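Local atomic coordinates of exodeoxyribonuclease III (Methanosarcina mazei, PDB entry 5J8N), a protein that probably acts as a magnesium- or manganese-dependent DNA repair nuclease, cutting DNA at abasic sites and trimming strands from their 3' ends. Residues Gly72-Glu83 with Leu98-Asn109. The protein carries 3 engineered substitutions. Sequence-based numbering, arbitrary orientation.
Sequences GTFSKNKPIKLE and LRTDYEDFVLLN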
# COMPACT_ATOMS: atom_id res chain seq x y z
N GLY A 72 9.03 -0.86 -2.49
CA GLY A 72 9.71 -2.07 -2.94
C GLY A 72 8.79 -3.27 -2.77
O GLY A 72 7.87 -3.27 -1.93
N THR A 73 9.06 -4.28 -3.57
CA THR A 73 8.31 -5.53 -3.56
C THR A 73 9.28 -6.68 -3.54
O THR A 73 10.18 -6.79 -4.34
CB THR A 73 7.43 -5.64 -4.81
OG1 THR A 73 6.46 -4.61 -4.74
CG2 THR A 73 6.73 -7.00 -4.92
N PHE A 74 9.06 -7.56 -2.57
CA PHE A 74 9.73 -8.87 -2.47
C PHE A 74 8.77 -9.97 -2.85
O PHE A 74 7.63 -9.96 -2.41
CB PHE A 74 10.18 -9.13 -1.03
CG PHE A 74 11.14 -8.13 -0.48
CD1 PHE A 74 10.66 -6.92 0.07
CD2 PHE A 74 12.49 -8.41 -0.45
CE1 PHE A 74 11.56 -5.99 0.63
CE2 PHE A 74 13.40 -7.49 0.08
CZ PHE A 74 12.90 -6.29 0.62
N SER A 75 9.23 -10.96 -3.61
CA SER A 75 8.34 -12.09 -3.91
C SER A 75 9.14 -13.34 -4.06
O SER A 75 10.25 -13.38 -4.61
CB SER A 75 7.43 -11.84 -5.16
OG SER A 75 8.19 -11.54 -6.29
N LYS A 76 8.52 -14.44 -3.63
CA LYS A 76 9.16 -15.74 -3.80
C LYS A 76 9.25 -16.14 -5.28
O LYS A 76 10.23 -16.77 -5.68
CB LYS A 76 8.40 -16.84 -3.01
CG LYS A 76 8.45 -16.60 -1.51
CD LYS A 76 7.86 -17.80 -0.73
CE LYS A 76 7.87 -17.54 0.77
NZ LYS A 76 7.50 -18.81 1.49
N ASN A 77 8.24 -15.76 -6.05
CA ASN A 77 8.22 -16.02 -7.50
C ASN A 77 8.74 -14.80 -8.28
O ASN A 77 8.49 -13.67 -7.88
CB ASN A 77 6.81 -16.36 -7.97
CG ASN A 77 6.33 -17.73 -7.47
OD1 ASN A 77 7.13 -18.61 -7.18
ND2 ASN A 77 5.03 -17.89 -7.40
N LYS A 78 9.41 -15.07 -9.40
CA LYS A 78 9.92 -13.99 -10.24
C LYS A 78 8.77 -13.40 -11.04
O LYS A 78 8.03 -14.12 -11.67
CB LYS A 78 11.01 -14.49 -11.20
CG LYS A 78 11.68 -13.33 -11.95
CD LYS A 78 12.50 -13.81 -13.15
CE LYS A 78 13.67 -14.63 -12.70
NZ LYS A 78 14.58 -14.83 -13.88
N PRO A 79 8.63 -12.08 -10.98
CA PRO A 79 7.63 -11.46 -11.85
C PRO A 79 7.87 -11.71 -13.31
O PRO A 79 9.01 -11.83 -13.74
CB PRO A 79 7.81 -9.96 -11.61
CG PRO A 79 8.60 -9.83 -10.36
CD PRO A 79 9.38 -11.09 -10.20
N ILE A 80 6.80 -11.73 -14.10
CA ILE A 80 6.94 -11.79 -15.55
C ILE A 80 7.08 -10.43 -16.21
O ILE A 80 7.41 -10.36 -17.38
CB ILE A 80 5.77 -12.56 -16.22
CG1 ILE A 80 4.45 -11.86 -15.99
CG2 ILE A 80 5.63 -13.97 -15.61
CD1 ILE A 80 3.26 -12.67 -16.62
N LYS A 81 6.83 -9.36 -15.46
CA LYS A 81 6.99 -7.96 -15.94
C LYS A 81 7.19 -7.09 -14.73
O LYS A 81 6.58 -7.31 -13.67
CB LYS A 81 5.74 -7.51 -16.73
CG LYS A 81 5.89 -6.19 -17.47
CD LYS A 81 4.66 -5.90 -18.39
CE LYS A 81 5.14 -5.44 -19.76
NZ LYS A 81 6.06 -4.25 -19.68
N LEU A 82 8.04 -6.09 -14.92
CA LEU A 82 8.41 -5.14 -13.89
C LEU A 82 8.30 -3.75 -14.51
O LEU A 82 8.95 -3.51 -15.55
CB LEU A 82 9.86 -5.42 -13.41
CG LEU A 82 10.49 -4.33 -12.54
CD1 LEU A 82 9.79 -4.29 -11.18
CD2 LEU A 82 11.95 -4.71 -12.42
N GLU A 83 7.53 -2.85 -13.88
CA GLU A 83 7.48 -1.47 -14.36
C GLU A 83 7.50 -0.52 -13.20
O GLU A 83 6.72 -0.67 -12.23
CB GLU A 83 6.23 -1.21 -15.23
CG GLU A 83 6.20 -2.10 -16.43
CD GLU A 83 5.11 -1.74 -17.43
OE1 GLU A 83 4.35 -0.81 -17.17
OE2 GLU A 83 5.04 -2.40 -18.48
N LEU A 98 5.14 0.89 -8.06
CA LEU A 98 5.90 -0.26 -8.59
C LEU A 98 4.97 -1.38 -9.01
O LEU A 98 4.20 -1.91 -8.17
CB LEU A 98 6.90 -0.72 -7.51
CG LEU A 98 7.73 -1.93 -7.86
CD1 LEU A 98 8.59 -1.60 -8.98
CD2 LEU A 98 8.59 -2.35 -6.63
N ARG A 99 5.01 -1.73 -10.28
CA ARG A 99 4.21 -2.81 -10.86
C ARG A 99 5.04 -4.05 -11.05
O ARG A 99 6.13 -4.03 -11.66
CB ARG A 99 3.62 -2.34 -12.18
CG ARG A 99 2.97 -3.46 -12.97
CD ARG A 99 2.33 -2.92 -14.23
NE ARG A 99 1.88 -4.02 -15.10
CZ ARG A 99 1.37 -3.83 -16.28
NH1 ARG A 99 1.18 -2.63 -16.75
NH2 ARG A 99 1.05 -4.90 -17.01
N THR A 100 4.52 -5.17 -10.56
CA THR A 100 5.10 -6.48 -10.82
C THR A 100 3.97 -7.40 -11.27
O THR A 100 3.01 -7.59 -10.51
CB THR A 100 5.81 -7.06 -9.56
OG1 THR A 100 4.90 -6.99 -8.46
CG2 THR A 100 7.07 -6.27 -9.23
N ASP A 101 4.09 -8.00 -12.44
CA ASP A 101 3.06 -8.92 -12.95
C ASP A 101 3.44 -10.32 -12.56
O ASP A 101 4.61 -10.70 -12.72
CB ASP A 101 2.92 -8.83 -14.47
CG ASP A 101 2.40 -7.48 -14.94
OD1 ASP A 101 2.23 -6.55 -14.13
OD2 ASP A 101 2.09 -7.41 -16.13
N TYR A 102 2.44 -11.10 -12.14
CA TYR A 102 2.64 -12.54 -11.93
C TYR A 102 1.74 -13.32 -12.88
O TYR A 102 0.92 -12.72 -13.62
CB TYR A 102 2.40 -12.90 -10.47
CG TYR A 102 3.36 -12.16 -9.59
CD1 TYR A 102 4.67 -12.63 -9.41
CD2 TYR A 102 3.00 -10.96 -8.99
CE1 TYR A 102 5.60 -11.89 -8.66
CE2 TYR A 102 3.91 -10.22 -8.23
CZ TYR A 102 5.21 -10.71 -8.06
OH TYR A 102 6.14 -9.97 -7.36
N GLU A 103 1.88 -14.65 -12.92
CA GLU A 103 1.08 -15.40 -13.87
C GLU A 103 -0.40 -15.19 -13.61
O GLU A 103 -1.16 -15.14 -14.56
CB GLU A 103 1.38 -16.91 -13.82
CG GLU A 103 2.80 -17.30 -14.20
CD GLU A 103 3.10 -17.10 -15.67
OE1 GLU A 103 2.18 -16.75 -16.44
OE2 GLU A 103 4.28 -17.26 -16.06
N ASP A 104 -0.79 -15.02 -12.35
CA ASP A 104 -2.21 -14.99 -12.01
C ASP A 104 -2.80 -13.60 -11.79
O ASP A 104 -4.03 -13.45 -11.71
CB ASP A 104 -2.45 -15.81 -10.74
CG ASP A 104 -2.20 -17.31 -10.96
OD1 ASP A 104 -2.96 -17.89 -11.76
OD2 ASP A 104 -1.26 -17.83 -10.32
N PHE A 105 -1.98 -12.55 -11.74
CA PHE A 105 -2.50 -11.22 -11.51
C PHE A 105 -1.41 -10.21 -11.66
O PHE A 105 -0.22 -10.56 -11.59
CB PHE A 105 -3.13 -11.07 -10.09
CG PHE A 105 -2.17 -11.37 -8.94
CD1 PHE A 105 -2.01 -12.68 -8.52
CD2 PHE A 105 -1.44 -10.37 -8.33
CE1 PHE A 105 -1.13 -12.98 -7.48
CE2 PHE A 105 -0.58 -10.66 -7.25
CZ PHE A 105 -0.42 -11.96 -6.84
N VAL A 106 -1.82 -8.96 -11.82
CA VAL A 106 -0.95 -7.79 -11.81
C VAL A 106 -0.94 -7.17 -10.42
O VAL A 106 -2.04 -6.91 -9.89
CB VAL A 106 -1.43 -6.75 -12.82
CG1 VAL A 106 -0.61 -5.46 -12.73
CG2 VAL A 106 -1.39 -7.33 -14.27
N LEU A 107 0.24 -6.90 -9.85
CA LEU A 107 0.34 -6.26 -8.56
C LEU A 107 0.86 -4.84 -8.68
O LEU A 107 1.93 -4.62 -9.27
CB LEU A 107 1.28 -7.04 -7.67
CG LEU A 107 1.56 -6.45 -6.29
CD1 LEU A 107 0.29 -6.37 -5.40
CD2 LEU A 107 2.61 -7.31 -5.55
N LEU A 108 0.10 -3.89 -8.15
CA LEU A 108 0.55 -2.49 -8.09
C LEU A 108 0.79 -2.14 -6.64
O LEU A 108 -0.15 -2.21 -5.83
CB LEU A 108 -0.52 -1.54 -8.70
CG LEU A 108 -1.00 -1.92 -10.12
CD1 LEU A 108 -2.02 -0.88 -10.59
CD2 LEU A 108 0.17 -2.09 -11.12
N ASN A 109 2.01 -1.76 -6.32
CA ASN A 109 2.42 -1.39 -4.98
C ASN A 109 2.61 0.13 -4.94
O ASN A 109 3.44 0.65 -5.69
CB ASN A 109 3.72 -2.13 -4.67
CG ASN A 109 4.31 -1.75 -3.31
OD1 ASN A 109 3.61 -1.15 -2.50
ND2 ASN A 109 5.57 -2.15 -3.03
O HOH W 1 4.82 -4.52 -6.96
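Strand 81-83 pairs with strand 98-101 in antiparallel fashion (axes 4.8 Å apart), the bonds Glu83 N to Arg99 O and Arg99 N to Glu83 O closing one hydrogen-bonded pair, while strand 72-75 lies in the facing sheet, its axis 7.9 Å from that of 98-101. The chain of 72-83 thus crosses from one sheet to the other of the two-sheet sandwich of the DNase I-like fold: 72-75 belongs to the sheet with 33-37 and 57-61, and 98-109 is a hairpin of the second. Where the chain turns over, Ile80 N reaches Asp101 O, and the Pro79 ring lies beside Tyr102, Pro79 CG being 4.0 Å from Tyr102 CE1. With CG anti to its carbonyl carbon (chi1 -61°), Tyr102 carries its phenol back between the layers, where Tyr102 OH donates to Ser75 OG at 2.8 Å. Ser75 OG in turn donates to Asn77 O, which also sits at the ring edge, so one short relay ties the loop to the tyrosine. Further along the interior, Thr73 CG2 packs against the hydroxyls of Thr100 and Tyr102, and Leu98 CD2 packs 3.6 Å from Thr73 OG1. That oxygen accepts a bond from Asn109 ND2 (3.1 Å, 145°), lying 22° out of the Asn109 amide plane; Gln37 holds Asn109 OD1. On the far face of the strand pair, away from the sandwich interior, Lys81, Glu83, Arg99 and Asp101 form a salt-bridge network. Arg99, extended from CG to NE, grips Asp101 side-on, Arg99 NE to Asp101 OD1 (2.7 Å) and NH2 to OD2, while Arg99 NH1 hydrogen-bonds Tyr135 OH. Glu83 lies over one guanidinium face, its OE1 making a long charge contact with Arg99 NH1. Between the layers, a water bridges Thr73 OG1 (2.8 Å) and Thr100 OG1 and donates to Leu98 O.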